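Local coordinates for protein ppBat (PDB 3CNE), which binds flavin derivatives such as riboflavin, FMN and FAD as a homodimer and may serve to store flavin, at residues Ser31-Ile43 with Val53-Phe67. Residues are numbered along the deposited sequence; the frame is centred on the assembly and turned at random.
Sequences SYKVFAVSDTKEI and VDDVIANLKGHEDEF
Leu60, just past the 3-10 turn 57-59, packs on the Phe35 ring on one face of the DJ-1/PfpI sheet, beside the pairing of strand 31-36 with the edge strand 55-56; this is the tight part. The Phe35 ring receives Leu60 CB over one face, a CH-pi contact 4.0 Å from the ring centroid. From the opposite direction Phe67 CZ comes to 3.8 Å from Phe35 CZ, with the two planes at 79°. Leu60 also touches strand 4-9 and helix 88-102. On the sheet face of Ala36, Val53 pushes CG2 to 3.6 Å from Ala36 CB, while its CG1 packs on Val34 CG1. Between these layers runs short parallel pairing: Ala36 N gives a nearly straight bond to Asp55 O (2.7 Å), and Ala36 O receives Ile57 N.

The solvent-facing edge is polar and looser. Lys33, fully extended, reaches Asp55 in a long, weak salt bridge, Lys33 NZ to Asp55 OD2 3.3 Å. Asp55 OD1 instead takes Asn59 ND2 on its syn side, which helps fix the carboxylate. Asp54 OD2 accepts Val34 N at 2.8 Å and also a water. Thus a side-chain carboxylate extends the backbone pairing just before the short strand begins, and apolar packing lies on both faces of that pairing.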
loop_
_atom_site.group_PDB
_atom_site.type_symbol
_atom_site.label_atom_id
_atom_site.label_comp_id
_atom_site.label_asym_id
_atom_site.label_seq_id
_atom_site.Cartn_x
_atom_site.Cartn_y
_atom_site.Cartn_z
ATOM N N SER A 31 -11.017 14.532 -1.273
ATOM C CA SER A 31 -10.645 14.592 -2.667
ATOM C C SER A 31 -9.123 14.653 -2.850
ATOM O O SER A 31 -8.448 15.411 -2.160
ATOM C CB SER A 31 -11.282 15.841 -3.290
ATOM O OG SER A 31 -10.906 15.940 -4.644
ATOM N N TYR A 32 -8.600 13.904 -3.816
ATOM C CA TYR A 32 -7.169 13.915 -4.097
ATOM C C TYR A 32 -6.888 13.625 -5.553
ATOM O O TYR A 32 -7.710 13.043 -6.226
ATOM C CB TYR A 32 -6.434 12.916 -3.198
ATOM C CG TYR A 32 -6.819 11.469 -3.469
ATOM C CD1 TYR A 32 -6.182 10.726 -4.456
ATOM C CD2 TYR A 32 -7.860 10.875 -2.763
ATOM C CE1 TYR A 32 -6.560 9.402 -4.721
ATOM C CE2 TYR A 32 -8.239 9.565 -2.996
ATOM C CZ TYR A 32 -7.597 8.838 -3.974
ATOM O OH TYR A 32 -8.009 7.547 -4.187
ATOM N N LYS A 33 -5.704 14.026 -6.017
ATOM C CA LYS A 33 -5.222 13.740 -7.367
ATOM C C LYS A 33 -3.765 13.365 -7.222
ATOM O O LYS A 33 -3.045 14.012 -6.473
ATOM C CB LYS A 33 -5.361 14.979 -8.245
ATOM C CG LYS A 33 -4.884 14.794 -9.673
ATOM C CD LYS A 33 -5.288 15.974 -10.545
ATOM C CE LYS A 33 -4.683 15.808 -11.930
ATOM N NZ LYS A 33 -5.074 16.915 -12.894
ATOM N N VAL A 34 -3.344 12.301 -7.909
ATOM C CA VAL A 34 -2.012 11.742 -7.738
ATOM C C VAL A 34 -1.146 12.124 -8.947
ATOM O O VAL A 34 -1.502 11.808 -10.096
ATOM C CB VAL A 34 -2.036 10.174 -7.529
ATOM C CG1 VAL A 34 -0.633 9.667 -7.194
ATOM C CG2 VAL A 34 -3.026 9.755 -6.410
ATOM N N PHE A 35 -0.005 12.756 -8.655
ATOM C CA PHE A 35 0.940 13.271 -9.653
ATOM C C PHE A 35 2.227 12.503 -9.591
ATOM O O PHE A 35 2.860 12.413 -8.526
ATOM C CB PHE A 35 1.270 14.779 -9.428
ATOM C CG PHE A 35 0.097 15.703 -9.565
ATOM C CD1 PHE A 35 -0.125 16.397 -10.762
ATOM C CD2 PHE A 35 -0.772 15.913 -8.492
ATOM C CE1 PHE A 35 -1.220 17.269 -10.897
ATOM C CE2 PHE A 35 -1.854 16.775 -8.602
ATOM C CZ PHE A 35 -2.076 17.484 -9.820
ATOM N N ALA A 36 2.635 11.958 -10.734
ATOM C CA ALA A 36 3.931 11.302 -10.829
ATOM C C ALA A 36 5.069 12.305 -10.829
ATOM O O ALA A 36 5.067 13.246 -11.606
ATOM C CB ALA A 36 4.007 10.415 -12.088
ATOM N N VAL A 37 6.054 12.097 -9.960
ATOM C CA VAL A 37 7.288 12.847 -10.050
ATOM C C VAL A 37 8.159 12.105 -11.065
ATOM O O VAL A 37 9.132 11.418 -10.712
ATOM C CB VAL A 37 8.014 12.947 -8.714
ATOM C CG1 VAL A 37 9.273 13.811 -8.869
ATOM C CG2 VAL A 37 7.067 13.602 -7.679
ATOM N N SER A 38 7.792 12.283 -12.327
ATOM C CA SER A 38 8.361 11.498 -13.394
ATOM C C SER A 38 8.010 12.187 -14.706
ATOM O O SER A 38 7.316 13.210 -14.710
ATOM C CB SER A 38 7.831 10.044 -13.350
ATOM O OG SER A 38 8.577 9.234 -14.249
ATOM N N ASP A 39 8.491 11.624 -15.812
ATOM C CA ASP A 39 8.221 12.185 -17.133
ATOM C C ASP A 39 6.889 11.702 -17.716
ATOM O O ASP A 39 6.377 12.295 -18.684
ATOM C CB ASP A 39 9.392 11.854 -18.079
ATOM C CG ASP A 39 9.635 10.366 -18.224
ATOM O OD1 ASP A 39 9.721 9.661 -17.189
ATOM O OD2 ASP A 39 9.754 9.895 -19.380
ATOM N N THR A 40 6.350 10.605 -17.164
ATOM C CA THR A 40 5.033 10.080 -17.534
ATOM C C THR A 40 4.243 9.648 -16.292
ATOM O O THR A 40 4.804 9.452 -15.221
ATOM C CB THR A 40 5.115 8.831 -18.494
ATOM O OG1 THR A 40 5.389 7.656 -17.725
ATOM C CG2 THR A 40 6.201 8.990 -19.569
ATOM N N LYS A 41 2.940 9.467 -16.470
ATOM C CA LYS A 41 2.027 9.024 -15.401
ATOM C C LYS A 41 2.319 7.623 -14.866
ATOM O O LYS A 41 1.752 7.203 -13.834
ATOM C CB LYS A 41 0.599 8.956 -15.951
ATOM C CG LYS A 41 0.010 10.222 -16.337
ATOM C CD LYS A 41 -1.498 10.095 -16.462
ATOM C CE LYS A 41 -1.948 9.472 -17.772
ATOM N NZ LYS A 41 -3.460 9.542 -17.848
ATOM N N GLU A 42 3.122 6.867 -15.611
ATOM C CA GLU A 42 3.374 5.470 -15.295
ATOM C C GLU A 42 4.617 5.378 -14.410
ATOM O O GLU A 42 5.699 5.841 -14.804
ATOM C CB GLU A 42 3.567 4.657 -16.580
ATOM C CG GLU A 42 3.741 3.192 -16.277
ATOM C CD GLU A 42 4.024 2.342 -17.497
ATOM O OE1 GLU A 42 3.237 2.385 -18.475
ATOM O OE2 GLU A 42 5.034 1.608 -17.441
ATOM N N ILE A 43 4.463 4.833 -13.202
ATOM C CA ILE A 43 5.581 4.766 -12.235
ATOM C C ILE A 43 5.691 3.348 -11.698
ATOM O O ILE A 43 4.822 2.559 -11.935
ATOM C CB ILE A 43 5.401 5.744 -11.019
ATOM C CG1 ILE A 43 4.154 5.360 -10.186
ATOM C CG2 ILE A 43 5.422 7.240 -11.479
ATOM C CD1 ILE A 43 4.034 6.101 -8.847
ATOM N N VAL A 53 -0.833 6.742 -12.562
ATOM C CA VAL A 53 -1.440 7.738 -11.672
ATOM C C VAL A 53 -2.212 8.763 -12.534
ATOM O O VAL A 53 -2.440 8.494 -13.712
ATOM C CB VAL A 53 -0.417 8.360 -10.706
ATOM C CG1 VAL A 53 0.283 7.261 -9.862
ATOM C CG2 VAL A 53 0.640 9.226 -11.471
ATOM N N ASP A 54 -2.635 9.893 -11.950
ATOM C CA ASP A 54 -3.555 10.799 -12.631
ATOM C C ASP A 54 -2.862 11.741 -13.610
ATOM O O ASP A 54 -3.460 12.155 -14.606
ATOM C CB ASP A 54 -4.371 11.616 -11.619
ATOM C CG ASP A 54 -5.249 10.721 -10.712
ATOM O OD1 ASP A 54 -5.871 9.767 -11.246
ATOM O OD2 ASP A 54 -5.285 10.949 -9.484
ATOM N N ASP A 55 -1.629 12.127 -13.305
ATOM C CA ASP A 55 -0.970 13.186 -14.074
ATOM C C ASP A 55 0.504 13.200 -13.688
ATOM O O ASP A 55 0.945 12.434 -12.815
ATOM C CB ASP A 55 -1.602 14.525 -13.708
ATOM C CG ASP A 55 -1.570 15.540 -14.847
ATOM O OD1 ASP A 55 -0.799 15.388 -15.834
ATOM O OD2 ASP A 55 -2.306 16.516 -14.709
ATOM N N VAL A 56 1.252 14.086 -14.343
ATOM C CA VAL A 56 2.655 14.278 -14.047
ATOM C C VAL A 56 2.818 15.604 -13.304
ATOM O O VAL A 56 1.982 16.484 -13.428
ATOM C CB VAL A 56 3.514 14.278 -15.315
ATOM C CG1 VAL A 56 3.404 12.946 -16.058
ATOM C CG2 VAL A 56 3.174 15.478 -16.259
ATOM N N ILE A 57 3.909 15.724 -12.547
ATOM C CA ILE A 57 4.145 16.868 -11.678
ATOM C C ILE A 57 4.309 18.178 -12.456
ATOM O O ILE A 57 4.031 19.258 -11.911
ATOM C CB ILE A 57 5.366 16.624 -10.728
ATOM C CG1 ILE A 57 5.463 17.757 -9.684
ATOM C CG2 ILE A 57 6.688 16.449 -11.520
ATOM C CD1 ILE A 57 6.079 17.307 -8.368
ATOM N N ALA A 58 4.777 18.087 -13.704
ATOM C CA ALA A 58 4.909 19.292 -14.566
ATOM C C ALA A 58 3.572 20.025 -14.681
ATOM O O ALA A 58 3.534 21.261 -14.698
ATOM C CB ALA A 58 5.448 18.927 -15.952
ATOM N N ASN A 59 2.476 19.265 -14.729
ATOM C CA ASN A 59 1.136 19.854 -14.879
ATOM C C ASN A 59 0.518 20.415 -13.596
ATOM O O ASN A 59 -0.567 21.013 -13.618
ATOM C CB ASN A 59 0.208 18.856 -15.562
ATOM C CG ASN A 59 0.543 18.673 -17.014
ATOM O OD1 ASN A 59 1.154 19.548 -17.636
ATOM N ND2 ASN A 59 0.151 17.539 -17.572
ATOM N N LEU A 60 1.227 20.238 -12.484
ATOM C CA LEU A 60 0.842 20.807 -11.200
ATOM C C LEU A 60 1.416 22.227 -11.035
ATOM O O LEU A 60 0.875 23.042 -10.285
ATOM C CB LEU A 60 1.301 19.891 -10.051
ATOM C CG LEU A 60 0.969 20.305 -8.618
ATOM C CD1 LEU A 60 -0.548 20.553 -8.451
ATOM C CD2 LEU A 60 1.443 19.258 -7.620
ATOM N N LYS A 61 2.523 22.511 -11.722
ATOM C CA LYS A 61 3.100 23.861 -11.719
ATOM C C LYS A 61 2.086 24.914 -12.165
ATOM O O LYS A 61 1.469 24.796 -13.216
ATOM C CB LYS A 61 4.321 23.920 -12.628
ATOM C CG LYS A 61 5.599 23.512 -11.961
ATOM C CD LYS A 61 6.574 22.951 -12.983
ATOM C CE LYS A 61 6.936 23.941 -14.084
ATOM N NZ LYS A 61 8.086 23.453 -14.887
ATOM N N GLY A 62 1.912 25.939 -11.342
ATOM C CA GLY A 62 0.989 27.006 -11.660
ATOM C C GLY A 62 -0.399 26.724 -11.138
ATOM O O GLY A 62 -1.244 27.616 -11.133
ATOM N N HIS A 63 -0.648 25.488 -10.696
ATOM C CA HIS A 63 -1.971 25.126 -10.163
ATOM C C HIS A 63 -1.954 24.770 -8.672
ATOM O O HIS A 63 -2.894 24.152 -8.170
ATOM C CB HIS A 63 -2.588 23.966 -10.958
ATOM C CG HIS A 63 -2.765 24.243 -12.421
ATOM N ND1 HIS A 63 -1.777 23.986 -13.352
ATOM C CD2 HIS A 63 -3.825 24.715 -13.119
ATOM C CE1 HIS A 63 -2.217 24.302 -14.558
ATOM N NE2 HIS A 63 -3.454 24.751 -14.444
ATOM N N GLU A 64 -0.893 25.153 -7.965
ATOM C CA GLU A 64 -0.755 24.789 -6.557
ATOM C C GLU A 64 -1.880 25.367 -5.675
ATOM O O GLU A 64 -2.253 24.774 -4.658
ATOM C CB GLU A 64 0.616 25.203 -6.011
ATOM C CG GLU A 64 1.830 24.628 -6.757
ATOM C CD GLU A 64 2.315 25.497 -7.916
ATOM O OE1 GLU A 64 1.525 26.320 -8.425
ATOM O OE2 GLU A 64 3.493 25.351 -8.326
ATOM N N ASP A 65 -2.406 26.530 -6.062
ATOM C CA ASP A 65 -3.449 27.200 -5.273
ATOM C C ASP A 65 -4.818 26.533 -5.496
ATOM O O ASP A 65 -5.819 26.934 -4.921
ATOM C CB ASP A 65 -3.479 28.703 -5.591
ATOM C CG ASP A 65 -3.549 29.572 -4.343
ATOM O OD1 ASP A 65 -3.963 29.090 -3.247
ATOM O OD2 ASP A 65 -3.207 30.773 -4.460
ATOM N N GLU A 66 -4.837 25.484 -6.311
ATOM C CA GLU A 66 -6.034 24.694 -6.568
ATOM C C GLU A 66 -6.193 23.603 -5.513
ATOM O O GLU A 66 -7.195 22.892 -5.482
ATOM C CB GLU A 66 -5.868 24.009 -7.910
ATOM C CG GLU A 66 -6.966 24.262 -8.904
ATOM C CD GLU A 66 -6.433 24.178 -10.316
ATOM O OE1 GLU A 66 -5.875 25.206 -10.792
ATOM O OE2 GLU A 66 -6.560 23.092 -10.941
ATOM N N PHE A 67 -5.185 23.458 -4.662
ATOM C CA PHE A 67 -5.160 22.383 -3.683
ATOM C C PHE A 67 -4.993 22.969 -2.288
ATOM O O PHE A 67 -4.568 24.114 -2.143
ATOM C CB PHE A 67 -4.047 21.402 -4.020
ATOM C CG PHE A 67 -4.293 20.620 -5.286
ATOM C CD1 PHE A 67 -4.947 19.397 -5.247
ATOM C CD2 PHE A 67 -3.868 21.113 -6.520
ATOM C CE1 PHE A 67 -5.170 18.665 -6.425
ATOM C CE2 PHE A 67 -4.089 20.386 -7.697
ATOM C CZ PHE A 67 -4.738 19.162 -7.647
HETATM O O HOH W 1 -7.231 10.078 -7.826
HETATM O O HOH W 2 6.692 15.840 -15.173
#